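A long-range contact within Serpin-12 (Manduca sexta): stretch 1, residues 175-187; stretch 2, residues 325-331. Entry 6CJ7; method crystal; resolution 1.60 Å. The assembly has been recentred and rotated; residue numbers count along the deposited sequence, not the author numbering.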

# COMPACT_ATOMS: atom_id res chain seq x y z
N GLY A 175 -0.56 -10.95 -8.94
CA GLY A 175 -1.05 -12.24 -8.52
C GLY A 175 -1.57 -13.06 -9.69
O GLY A 175 -1.64 -12.61 -10.83
N LEU A 176 -1.93 -14.30 -9.37
CA LEU A 176 -2.55 -15.22 -10.31
C LEU A 176 -3.96 -15.49 -9.83
O LEU A 176 -4.16 -15.90 -8.68
N TRP A 177 -4.95 -15.25 -10.68
CA TRP A 177 -6.32 -15.51 -10.27
C TRP A 177 -6.52 -17.00 -9.99
O TRP A 177 -5.89 -17.87 -10.60
N GLU A 178 -7.42 -17.28 -9.05
CA GLU A 178 -7.85 -18.66 -8.83
C GLU A 178 -8.36 -19.29 -10.12
O GLU A 178 -8.05 -20.45 -10.43
N ILE A 179 -9.12 -18.54 -10.90
CA ILE A 179 -9.61 -18.98 -12.20
C ILE A 179 -9.24 -17.92 -13.23
O ILE A 179 -9.43 -16.72 -12.99
N PRO A 180 -8.68 -18.31 -14.37
CA PRO A 180 -8.20 -17.32 -15.34
C PRO A 180 -9.34 -16.61 -16.05
O PRO A 180 -10.44 -17.14 -16.19
N PHE A 181 -9.05 -15.39 -16.47
CA PHE A 181 -9.81 -14.75 -17.54
C PHE A 181 -9.33 -15.30 -18.87
O PHE A 181 -8.12 -15.45 -19.10
N ARG A 182 -10.28 -15.59 -19.76
CA ARG A 182 -9.96 -16.02 -21.11
C ARG A 182 -9.41 -14.83 -21.89
O ARG A 182 -10.09 -13.80 -22.02
N GLU A 183 -8.17 -14.94 -22.37
CA GLU A 183 -7.54 -13.84 -23.10
C GLU A 183 -8.38 -13.41 -24.29
O GLU A 183 -8.57 -12.22 -24.54
N GLN A 184 -8.89 -14.38 -25.07
CA GLN A 184 -9.65 -13.98 -26.25
C GLN A 184 -11.00 -13.35 -25.88
O GLN A 184 -11.67 -12.82 -26.77
N ALA A 185 -11.37 -13.34 -24.60
CA ALA A 185 -12.55 -12.62 -24.15
C ALA A 185 -12.27 -11.18 -23.77
O ALA A 185 -13.22 -10.42 -23.55
N THR A 186 -11.00 -10.78 -23.66
CA THR A 186 -10.68 -9.39 -23.34
C THR A 186 -11.01 -8.51 -24.53
O THR A 186 -10.64 -8.83 -25.66
N GLN A 187 -11.72 -7.42 -24.28
CA GLN A 187 -12.26 -6.60 -25.36
C GLN A 187 -11.99 -5.13 -25.12
O GLN A 187 -11.99 -4.66 -23.98
N THR A 325 -0.33 -4.64 -10.45
CA THR A 325 -0.61 -4.99 -11.84
C THR A 325 -1.62 -6.12 -11.85
O THR A 325 -1.46 -7.09 -11.11
N ILE A 326 -2.64 -6.02 -12.71
CA ILE A 326 -3.53 -7.15 -12.93
C ILE A 326 -3.60 -7.47 -14.41
O ILE A 326 -3.46 -6.58 -15.27
N ASP A 327 -3.80 -8.75 -14.72
CA ASP A 327 -4.06 -9.18 -16.10
C ASP A 327 -4.87 -10.46 -16.04
O ASP A 327 -5.44 -10.80 -15.00
N GLU A 328 -4.94 -11.18 -17.17
CA GLU A 328 -5.88 -12.30 -17.28
C GLU A 328 -5.43 -13.57 -16.56
O GLU A 328 -6.24 -14.48 -16.39
N ARG A 329 -4.15 -13.68 -16.20
CA ARG A 329 -3.59 -15.00 -15.94
C ARG A 329 -4.13 -15.62 -14.65
O ARG A 329 -4.28 -14.95 -13.63
N GLY A 330 -4.44 -16.92 -14.72
CA GLY A 330 -4.99 -17.64 -13.59
C GLY A 330 -4.49 -19.07 -13.55
O GLY A 330 -3.81 -19.54 -14.47
N GLY A 331 -4.85 -19.77 -12.48
CA GLY A 331 -4.49 -21.17 -12.30
C GLY A 331 -5.42 -22.15 -12.97
O GLY A 331 -6.04 -21.84 -13.98

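The most unusual feature of this contact is a residue without a side chain: Gly-330 lies so close to stretch 1 that a CB on it would point toward that stretch and fall 2.4 Å from Pro-180 N and 2.8 Å from Ile-179 C, both clashes. The bare backbone is pressed directly against its partner, with Gly-330 CA 3.1 Å from Trp-177 O. Here the chains form a single beta bridge, in which Trp-177 N donates to Arg-329 O (3.0 Å) and Gly-331 N donates to Trp-177 O (2.9 Å).

Side chains close around this bridge. Leu-176 leaves its backbone sideways, but with chi1 t and chi2 at 98°, between wells, its end comes nearer to stretch 2. Its CG lies 3.5 Å from Gly-330 C, its CD2 3.3 Å from Gly-331 N, and its CD1 3.2 Å from Arg-329 NH1. Arg-329, extended with chi1 to chi3 all t, points away overall, although its CB touches stretch 1. The Pro-180 ring covers the glycines too, its CB 3.6 Å from Gly-330 N and its CD 3.3 Å from Gly-331 O.

Trp-177, in the m rotamer, is buried and runs its indole alongside stretch 2. Its NE1 donates to Asp-327 O at 2.7 Å, a bond at the ring edge that satisfies the indole nitrogen, while CZ2 makes an apolar contact with Ile-326 CB at 4.3 Å. Asp-327 (chi1 p) points away at CB, though its end comes nearer to stretch 1; Asp-327 OD1 accepts from Arg-329 N at 3.1 Å.

Glu-328 has the largest area covered by the opposing stretch. Its backbone O accepts from Phe-181 N at 3.0 Å, and its side chain, chi1 m and chi2 p, reaches Thr-186, whose OG1 donates to OE1 at 2.7 Å; OE2 is bonded elsewhere in the structure. The CA-to-CB bond of Thr-186, also in the m rotamer, points toward stretch 2. Glu-183 adds a looser contact, CG to Glu-328 CD at 4.1 Å. Phe-181 (m) starts toward stretch 2, its CB 3.7 Å from Glu-328 CB, but its ring leads away.

Waters bridge the backbones near Gly-175. Water 1 accepts from Gly-175 N (2.8 Å) and donates to Thr-325 O (2.7 Å). Water 2 accepts from Asp-327 N at 3.2 Å and has a weak bond to Gly-175 O at 3.5 Å. Water 3 lies 2.9 Å from Gly-175 O and 2.8 Å from Arg-329 O, within hydrogen-bonding reach of both carbonyls.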

# COMPACT_ATOMS: atom_id res chain seq x y z
CB LEU A 176 -1.74 -16.52 -10.39
CG LEU A 176 -2.06 -17.51 -11.51
CD1 LEU A 176 -1.07 -17.32 -12.64
CD2 LEU A 176 -1.99 -18.93 -10.97
CB TRP A 177 -7.31 -15.08 -11.35
CG TRP A 177 -7.24 -13.64 -11.72
CD1 TRP A 177 -6.88 -13.13 -12.94
CD2 TRP A 177 -7.56 -12.50 -10.90
NE1 TRP A 177 -6.94 -11.76 -12.92
CE2 TRP A 177 -7.37 -11.35 -11.68
CE3 TRP A 177 -7.98 -12.35 -9.56
CZ2 TRP A 177 -7.58 -10.06 -11.19
CZ3 TRP A 177 -8.19 -11.07 -9.07
CH2 TRP A 177 -8.00 -9.94 -9.89
CB GLU A 178 -8.94 -18.67 -7.75
CG GLU A 178 -9.28 -20.02 -7.16
CD GLU A 178 -10.32 -19.89 -6.06
OE1 GLU A 178 -11.43 -19.40 -6.35
OE2 GLU A 178 -10.02 -20.26 -4.91
CB ILE A 179 -11.13 -19.24 -12.15
CG1 ILE A 179 -11.42 -20.45 -11.26
CG2 ILE A 179 -11.67 -19.48 -13.56
CD1 ILE A 179 -12.90 -20.70 -11.00
CB PRO A 180 -7.38 -18.15 -16.33
CG PRO A 180 -7.93 -19.53 -16.21
CD PRO A 180 -8.37 -19.69 -14.79
CB PHE A 181 -9.61 -13.24 -17.53
CG PHE A 181 -10.28 -12.53 -16.39
CD1 PHE A 181 -11.59 -12.10 -16.51
CD2 PHE A 181 -9.59 -12.26 -15.22
CE1 PHE A 181 -12.20 -11.42 -15.47
CE2 PHE A 181 -10.20 -11.59 -14.17
CZ PHE A 181 -11.51 -11.17 -14.30
CB ARG A 182 -11.21 -16.60 -21.78
CG ARG A 182 -10.96 -17.71 -22.80
CD ARG A 182 -12.26 -18.39 -23.26
NE ARG A 182 -13.25 -17.44 -23.75
CZ ARG A 182 -13.30 -16.99 -25.00
NH1 ARG A 182 -12.40 -17.39 -25.89
NH2 ARG A 182 -14.24 -16.13 -25.36
CB GLU A 183 -6.14 -14.24 -23.56
CG GLU A 183 -5.03 -13.86 -22.61
CD GLU A 183 -3.66 -14.15 -23.20
OE1 GLU A 183 -2.80 -14.68 -22.46
OE2 GLU A 183 -3.45 -13.86 -24.39
CB GLN A 184 -9.85 -15.18 -27.19
CG GLN A 184 -8.73 -15.36 -28.23
CD GLN A 184 -9.06 -14.77 -29.59
OE1 GLN A 184 -9.45 -13.60 -29.71
NE2 GLN A 184 -8.89 -15.57 -30.64
CB ALA A 185 -13.19 -13.34 -22.95
CB THR A 186 -9.21 -9.25 -22.98
OG1 THR A 186 -8.95 -10.04 -21.81
CG2 THR A 186 -8.85 -7.80 -22.67
CB GLN A 187 -13.78 -6.80 -25.52
CG GLN A 187 -14.25 -8.20 -25.96
CD GLN A 187 -13.62 -8.72 -27.24
OE1 GLN A 187 -13.17 -7.96 -28.10
NE2 GLN A 187 -13.58 -10.04 -27.36
CB THR A 325 0.66 -5.44 -12.58
OG1 THR A 325 1.64 -4.39 -12.53
CG2 THR A 325 0.35 -5.76 -14.03
CB ILE A 326 -4.95 -6.92 -12.35
CG1 ILE A 326 -5.72 -5.86 -13.11
CG2 ILE A 326 -4.90 -6.58 -10.85
CD1 ILE A 326 -7.19 -5.88 -12.74
CB ASP A 327 -2.75 -9.30 -16.91
CG ASP A 327 -1.80 -10.38 -16.41
OD1 ASP A 327 -2.22 -11.31 -15.68
OD2 ASP A 327 -0.60 -10.31 -16.77
CB GLU A 328 -6.12 -12.67 -18.75
CG GLU A 328 -6.83 -11.62 -19.60
CD GLU A 328 -5.88 -10.63 -20.27
OE1 GLU A 328 -6.33 -9.98 -21.24
OE2 GLU A 328 -4.73 -10.47 -19.85
CB ARG A 329 -2.06 -14.91 -15.88
CG ARG A 329 -1.40 -16.25 -16.16
CD ARG A 329 0.11 -16.19 -16.23
NE ARG A 329 0.67 -17.53 -16.37
CZ ARG A 329 1.39 -18.14 -15.44
NH1 ARG A 329 1.67 -17.52 -14.30
NH2 ARG A 329 1.85 -19.37 -15.65
O HOH W 1 -2.50 -9.21 -9.87
O HOH W 2 -4.11 -10.41 -11.95
O HOH W 3 -3.23 -12.44 -13.22